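Local coordinates for transcriptional regulator, LacI family (Arthrobacter sp., PDB 4RKQ), which probably regulates transcription in response to a small ligand, likely a sugar, bound by its periplasmic binding protein-like domain, as in other LacI-family regulators, at residues A[30-35]-A[244-249]. Residues are numbered along the deposited sequence; the frame is centred on the assembly and turned at random.
Sequences FPAFAS and LDLREV
Leu-246 O forms a hydrogen bond with Ser-36 OG, just beyond segment 30-35. This polar tie lies beside the apolar contact that Leu-246 makes with Ala-32 and Phe-33. Asp-245 is the N-cap of helix 246-262. Asp-245 OD1 accepts from Arg-247 N at 3.1 Å. The bond is nearly straight, 170° at the hydrogen, but reaches the oxygen from above the carboxylate plane. The cap starts the helix turn that carries Leu-246, whose side chain faces helix 29-43.

The fork of Leu-246 spans two neighbouring residues. Leu-246 CD1 meets the methyl of Ala-32, with Ala-32 CB 3.5 Å away, a tight carbon pair. Leu-246 CD2 lies over the backbone of Phe-33, 4.0 Å from Phe-33 CA. With CG anti to the carbonyl carbon (chi1 -79°), the fork is carried toward helix 29-43. One turn on, Val-249 CG1 comes to the edge of the Phe-33 ring, near its plane, 3.9 Å from Phe-33 CE1. The two side chains cross at about a right angle. Tyr-77 makes an edge-to-face contact with the Phe-33 ring.

The contact joins helices 29-43 and 246-262, far apart in sequence, and Leu-97 of strand 94-97 lies against both. It is consistent with the N-terminal subdomain of the LacI-type ligand-binding fold, to which the chain returns late in the sequence. Helix 29-43 also meets the second subunit, where Pro-31 packs on Pro-31 of that chain.

No hydrogen bond links the two segments directly, so their contact rests on apolar packing: methyls against a methyl, a helix backbone and an aromatic edge.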
# COMPACT_ATOMS: atom_id res chain seq x y z
N PHE A 30 -2.00 -3.35 5.22
CA PHE A 30 -0.82 -4.06 5.67
C PHE A 30 0.48 -3.31 5.43
O PHE A 30 1.30 -3.25 6.34
CB PHE A 30 -0.79 -5.53 5.19
CG PHE A 30 -1.85 -6.38 5.86
CD1 PHE A 30 -1.82 -6.58 7.21
CD2 PHE A 30 -2.94 -6.85 5.14
CE1 PHE A 30 -2.81 -7.30 7.83
CE2 PHE A 30 -3.91 -7.59 5.75
CZ PHE A 30 -3.85 -7.83 7.11
N PRO A 31 0.63 -2.65 4.30
CA PRO A 31 1.82 -1.79 4.17
C PRO A 31 1.82 -0.61 5.13
O PRO A 31 2.87 -0.24 5.59
CB PRO A 31 1.79 -1.30 2.72
CG PRO A 31 0.73 -2.08 2.05
CD PRO A 31 -0.04 -2.89 3.00
N ALA A 32 0.65 -0.08 5.45
CA ALA A 32 0.57 1.03 6.42
C ALA A 32 0.96 0.58 7.81
O ALA A 32 1.75 1.23 8.50
CB ALA A 32 -0.81 1.62 6.42
N PHE A 33 0.45 -0.57 8.21
CA PHE A 33 0.83 -1.19 9.47
C PHE A 33 2.33 -1.50 9.51
O PHE A 33 3.02 -1.15 10.46
CB PHE A 33 0.04 -2.48 9.68
CG PHE A 33 0.54 -3.31 10.81
CD1 PHE A 33 0.28 -2.94 12.11
CD2 PHE A 33 1.24 -4.46 10.57
CE1 PHE A 33 0.73 -3.67 13.16
CE2 PHE A 33 1.69 -5.20 11.63
CZ PHE A 33 1.44 -4.82 12.91
N ALA A 34 2.83 -2.18 8.50
CA ALA A 34 4.23 -2.50 8.44
C ALA A 34 5.11 -1.27 8.52
O ALA A 34 6.08 -1.29 9.27
CB ALA A 34 4.58 -3.32 7.20
N SER A 35 4.80 -0.24 7.76
CA SER A 35 5.60 0.97 7.74
C SER A 35 5.66 1.57 9.17
O SER A 35 6.69 2.05 9.62
CB SER A 35 4.99 2.01 6.79
OG SER A 35 5.74 3.20 6.81
N LEU A 244 -8.02 3.48 13.96
CA LEU A 244 -7.08 3.88 15.01
C LEU A 244 -5.86 4.33 14.25
O LEU A 244 -5.66 3.89 13.10
CB LEU A 244 -6.74 2.73 15.98
N ASP A 245 -5.10 5.25 14.86
CA ASP A 245 -3.93 5.82 14.24
C ASP A 245 -2.98 4.66 14.15
O ASP A 245 -2.80 3.89 15.11
CB ASP A 245 -3.32 6.96 15.09
CG ASP A 245 -2.27 7.80 14.31
OD1 ASP A 245 -1.60 7.31 13.36
OD2 ASP A 245 -2.11 8.98 14.68
N LEU A 246 -2.44 4.44 12.96
CA LEU A 246 -1.49 3.36 12.79
C LEU A 246 -0.25 3.57 13.62
O LEU A 246 0.42 2.63 13.93
CB LEU A 246 -1.14 3.20 11.31
CG LEU A 246 -2.34 2.42 10.73
CD1 LEU A 246 -2.50 2.66 9.25
CD2 LEU A 246 -2.19 0.94 11.05
N ARG A 247 0.05 4.81 14.03
CA ARG A 247 1.16 5.04 14.96
C ARG A 247 0.89 4.41 16.34
O ARG A 247 1.82 3.91 16.97
CB ARG A 247 1.44 6.53 15.12
CG ARG A 247 2.07 7.15 13.89
CD ARG A 247 2.60 8.53 14.21
NE ARG A 247 2.00 9.51 13.31
CZ ARG A 247 1.23 10.52 13.69
NH1 ARG A 247 0.74 11.32 12.77
NH2 ARG A 247 0.97 10.75 14.98
N GLU A 248 -0.35 4.52 16.80
CA GLU A 248 -0.81 3.88 18.06
C GLU A 248 -0.80 2.35 17.99
O GLU A 248 -0.42 1.69 18.96
CB GLU A 248 -2.23 4.32 18.40
CG GLU A 248 -2.30 5.39 19.47
CD GLU A 248 -3.25 6.51 19.10
OE1 GLU A 248 -4.43 6.47 19.50
OE2 GLU A 248 -2.80 7.44 18.38
N VAL A 249 -1.25 1.79 16.88
CA VAL A 249 -1.21 0.33 16.75
C VAL A 249 0.23 -0.16 16.75
O VAL A 249 0.60 -1.11 17.47
CB VAL A 249 -1.91 -0.20 15.49
CG1 VAL A 249 -1.78 -1.71 15.46
CG2 VAL A 249 -3.38 0.19 15.48